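Local structure of xylanase and alpha-amylase inhibitor protein (Scadoxus multiflorus, 3MU7) at residues A93-A105 with S110-D122. The protein probably inhibits xylanase and alpha-amylase, using a TIM-barrel scaffold of the glycosyl hydrolase 18 family. Numbering follows the deposited sequence.
Sequences AVYLHKNFLLPPA and SRPFGNAVLDGID
The guanidinium of Arg111 folds back under the C-terminal end of helix 86-101, where both terminal nitrogens point at the one carbonyl oxygen of Leu102: NH1 and NH2 donate to Leu102 O, at 3.0 and 3.1 Å, with the oxygen in the guanidinium plane. Two successive bends, at chi2 and chi3, curl the chain into this position, and NE donates back to Gly114 O, which fixes the rotation of the flat group. Asn99 O lies over the centre of one face, while Pro104 covers the opposite face near its rim. A salt bridge from NH1 to Glu109 would help balance the charge.

From the last turns of the helix, Asn99 holds the start of the type I turn Arg111-Gly114. Its OD1 accepts from Arg111 N at 2.8 Å, the donor tilted 31° from the carbonyl plane, and its ND2 turns back to Tyr95 O within the helix, so the amide is held from two sides. The loop that follows helix 86-101 and leads into strand 120-125 is the helix-to-strand return of a beta-alpha-beta crossover in the TIM barrel, joining the parallel strands 69-76 and 120-125.

Deeper in, Phe100 presents its edge to the face of Phe113 in a T-shaped pair, with centroids 5.1 Å apart and planes at 72°. Its CZ reaches Pro112 CB, and Leu118 lies alongside it, pointing the same way. The backbone joins here too, through a nearly linear bond from Leu118 N to Phe100 O (2.8 Å, 162° at the hydrogen). Toward the barrel wall, Leu101 CD1 packs on Ile121 CG1 at 3.8 Å, and Leu72 of strand 69-76 touches Leu96, Phe100 and Leu118. Water bridges the outer margin, where one molecule links Tyr95 OH to Ser110 OG.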
# COMPACT_ATOMS: atom_id res chain seq x y z
N ALA A 93 4.52 -6.76 15.53
CA ALA A 93 5.81 -6.83 14.85
C ALA A 93 6.32 -8.26 14.75
O ALA A 93 6.73 -8.71 13.68
CB ALA A 93 6.84 -5.95 15.54
N VAL A 94 6.28 -8.99 15.87
CA VAL A 94 6.77 -10.37 15.89
C VAL A 94 5.89 -11.27 15.02
O VAL A 94 6.40 -12.09 14.26
CB VAL A 94 6.86 -10.90 17.34
CG1 VAL A 94 7.12 -12.40 17.39
CG2 VAL A 94 7.96 -10.15 18.10
N TYR A 95 4.58 -11.10 15.13
CA TYR A 95 3.64 -11.87 14.32
C TYR A 95 3.92 -11.69 12.82
O TYR A 95 4.00 -12.67 12.08
CB TYR A 95 2.21 -11.46 14.66
CG TYR A 95 1.15 -12.00 13.72
CD1 TYR A 95 0.66 -13.30 13.86
CD2 TYR A 95 0.63 -11.20 12.70
CE1 TYR A 95 -0.31 -13.79 12.99
CE2 TYR A 95 -0.34 -11.69 11.84
CZ TYR A 95 -0.80 -12.98 11.99
OH TYR A 95 -1.77 -13.43 11.13
N LEU A 96 4.07 -10.44 12.39
CA LEU A 96 4.34 -10.15 10.99
C LEU A 96 5.67 -10.72 10.54
O LEU A 96 5.77 -11.31 9.47
CB LEU A 96 4.31 -8.65 10.73
CG LEU A 96 2.95 -7.97 10.89
CD1 LEU A 96 3.14 -6.45 10.83
CD2 LEU A 96 1.94 -8.45 9.84
N HIS A 97 6.68 -10.56 11.38
CA HIS A 97 8.01 -11.04 11.05
C HIS A 97 8.08 -12.55 10.91
O HIS A 97 8.58 -13.03 9.91
CB HIS A 97 8.99 -10.56 12.12
CG HIS A 97 10.42 -10.69 11.73
ND1 HIS A 97 11.35 -11.19 12.59
CD2 HIS A 97 11.08 -10.34 10.61
CE1 HIS A 97 12.52 -11.17 12.01
NE2 HIS A 97 12.39 -10.70 10.79
N LYS A 98 7.57 -13.24 11.90
CA LYS A 98 7.64 -14.69 11.91
C LYS A 98 6.79 -15.33 10.82
O LYS A 98 7.18 -16.33 10.22
CB LYS A 98 7.20 -15.25 13.27
CG LYS A 98 8.20 -15.01 14.39
CD LYS A 98 7.78 -15.74 15.65
CE LYS A 98 8.85 -15.68 16.73
NZ LYS A 98 8.49 -16.51 17.91
N ASN A 99 5.62 -14.75 10.55
CA ASN A 99 4.66 -15.40 9.66
C ASN A 99 4.73 -15.00 8.20
O ASN A 99 4.31 -15.78 7.34
CB ASN A 99 3.25 -15.22 10.19
CG ASN A 99 2.97 -16.10 11.37
OD1 ASN A 99 2.86 -17.32 11.22
ND2 ASN A 99 2.88 -15.51 12.55
N PHE A 100 5.25 -13.81 7.92
CA PHE A 100 5.22 -13.25 6.56
C PHE A 100 6.58 -12.83 6.04
O PHE A 100 6.77 -12.80 4.83
CB PHE A 100 4.26 -12.05 6.48
CG PHE A 100 2.83 -12.38 6.81
CD1 PHE A 100 1.98 -12.93 5.85
CD2 PHE A 100 2.32 -12.12 8.08
CE1 PHE A 100 0.65 -13.23 6.17
CE2 PHE A 100 1.00 -12.41 8.40
CZ PHE A 100 0.16 -12.96 7.44
N LEU A 101 7.51 -12.47 6.92
CA LEU A 101 8.75 -11.85 6.46
C LEU A 101 9.98 -12.74 6.55
O LEU A 101 11.06 -12.38 6.09
CB LEU A 101 8.98 -10.52 7.20
CG LEU A 101 7.85 -9.49 7.04
CD1 LEU A 101 8.06 -8.33 7.99
CD2 LEU A 101 7.75 -8.99 5.60
N LEU A 102 9.79 -13.91 7.15
CA LEU A 102 10.83 -14.92 7.28
C LEU A 102 10.31 -16.24 6.71
O LEU A 102 9.11 -16.46 6.69
CB LEU A 102 11.18 -15.13 8.75
CG LEU A 102 11.90 -14.00 9.49
CD1 LEU A 102 11.97 -14.36 10.97
CD2 LEU A 102 13.30 -13.77 8.93
N PRO A 103 11.23 -17.12 6.27
CA PRO A 103 10.84 -18.50 5.95
C PRO A 103 10.28 -19.19 7.19
O PRO A 103 10.57 -18.76 8.31
CB PRO A 103 12.17 -19.15 5.53
CG PRO A 103 13.07 -18.04 5.19
CD PRO A 103 12.68 -16.91 6.08
N PRO A 104 9.48 -20.26 7.01
CA PRO A 104 8.93 -20.94 8.18
C PRO A 104 10.02 -21.48 9.09
O PRO A 104 11.09 -21.89 8.62
CB PRO A 104 8.13 -22.10 7.58
CG PRO A 104 8.70 -22.29 6.22
CD PRO A 104 9.04 -20.91 5.76
N ALA A 105 9.75 -21.45 10.39
CA ALA A 105 10.63 -22.00 11.41
C ALA A 105 9.77 -22.70 12.45
O ALA A 105 8.79 -22.13 12.95
CB ALA A 105 11.46 -20.89 12.04
N SER A 110 1.38 -19.76 12.40
CA SER A 110 0.13 -19.91 11.64
C SER A 110 0.34 -19.87 10.10
O SER A 110 -0.43 -20.49 9.36
CB SER A 110 -0.92 -18.89 12.09
OG SER A 110 -0.46 -17.57 11.85
N ARG A 111 1.41 -19.18 9.64
CA ARG A 111 1.70 -19.07 8.20
C ARG A 111 0.41 -18.87 7.34
O ARG A 111 0.06 -19.72 6.52
CB ARG A 111 2.45 -20.30 7.67
CG ARG A 111 3.65 -20.75 8.49
CD ARG A 111 4.77 -19.70 8.53
NE ARG A 111 5.26 -19.31 7.20
CZ ARG A 111 6.37 -18.59 7.02
NH1 ARG A 111 7.08 -18.19 8.05
NH2 ARG A 111 6.75 -18.29 5.77
N PRO A 112 -0.24 -17.74 7.53
CA PRO A 112 -1.45 -17.51 6.73
C PRO A 112 -1.30 -17.72 5.25
O PRO A 112 -2.20 -18.26 4.61
CB PRO A 112 -1.95 -16.17 7.25
CG PRO A 112 -1.64 -16.29 8.72
CD PRO A 112 -0.51 -17.25 8.89
N PHE A 113 -0.17 -17.29 4.69
CA PHE A 113 0.10 -17.45 3.26
C PHE A 113 1.10 -18.58 3.02
O PHE A 113 1.86 -18.57 2.04
CB PHE A 113 0.63 -16.15 2.66
CG PHE A 113 -0.28 -14.97 2.75
CD1 PHE A 113 -1.66 -15.12 2.98
CD2 PHE A 113 0.24 -13.68 2.62
CE1 PHE A 113 -2.48 -13.99 3.07
CE2 PHE A 113 -0.58 -12.56 2.72
CZ PHE A 113 -1.95 -12.71 2.94
N GLY A 114 1.11 -19.57 3.92
CA GLY A 114 2.01 -20.69 3.76
C GLY A 114 3.47 -20.30 3.83
O GLY A 114 3.86 -19.41 4.57
N ASN A 115 4.29 -20.97 3.02
CA ASN A 115 5.73 -20.75 3.03
C ASN A 115 6.23 -19.59 2.18
O ASN A 115 7.43 -19.39 2.03
CB ASN A 115 6.47 -22.05 2.68
CG ASN A 115 6.24 -23.13 3.72
OD1 ASN A 115 5.82 -22.86 4.84
ND2 ASN A 115 6.52 -24.37 3.34
N ALA A 116 5.31 -18.82 1.62
CA ALA A 116 5.67 -17.57 0.94
C ALA A 116 6.34 -16.62 1.92
O ALA A 116 6.02 -16.61 3.12
CB ALA A 116 4.45 -16.93 0.34
N VAL A 117 7.29 -15.84 1.40
CA VAL A 117 7.95 -14.80 2.17
C VAL A 117 7.71 -13.50 1.42
O VAL A 117 8.13 -13.34 0.28
CB VAL A 117 9.47 -15.07 2.32
CG1 VAL A 117 10.14 -13.92 3.07
CG2 VAL A 117 9.71 -16.39 3.06
N LEU A 118 7.02 -12.58 2.08
CA LEU A 118 6.62 -11.33 1.45
C LEU A 118 7.77 -10.34 1.37
O LEU A 118 8.78 -10.47 2.06
CB LEU A 118 5.45 -10.70 2.21
CG LEU A 118 4.18 -11.54 2.30
CD1 LEU A 118 3.09 -10.69 2.91
CD2 LEU A 118 3.74 -12.05 0.93
N ASP A 119 7.59 -9.34 0.51
CA ASP A 119 8.60 -8.33 0.28
C ASP A 119 8.49 -7.12 1.20
O ASP A 119 9.32 -6.22 1.12
CB ASP A 119 8.58 -7.90 -1.18
CG ASP A 119 8.88 -9.05 -2.10
OD1 ASP A 119 10.03 -9.53 -2.07
OD2 ASP A 119 7.96 -9.50 -2.80
N GLY A 120 7.49 -7.09 2.07
CA GLY A 120 7.36 -5.99 3.00
C GLY A 120 5.97 -5.81 3.55
O GLY A 120 5.05 -6.59 3.25
N ILE A 121 5.83 -4.75 4.35
CA ILE A 121 4.61 -4.41 5.05
C ILE A 121 4.20 -2.99 4.72
O ILE A 121 5.03 -2.07 4.77
CB ILE A 121 4.78 -4.54 6.60
CG1 ILE A 121 5.26 -5.94 7.01
CG2 ILE A 121 3.51 -4.10 7.34
CD1 ILE A 121 4.30 -7.07 6.67
N ASP A 122 2.93 -2.82 4.40
CA ASP A 122 2.34 -1.52 4.08
C ASP A 122 1.45 -1.06 5.23
O ASP A 122 0.55 -1.78 5.66
CB ASP A 122 1.52 -1.66 2.80
CG ASP A 122 0.77 -0.41 2.43
OD1 ASP A 122 1.43 0.62 2.15
OD2 ASP A 122 -0.47 -0.46 2.39
O HOH W 1 -2.61 -15.95 11.90
O HOH W 2 2.61 -16.89 5.50
O HOH W 3 1.67 -17.42 14.50
O HOH W 4 10.87 -10.56 3.91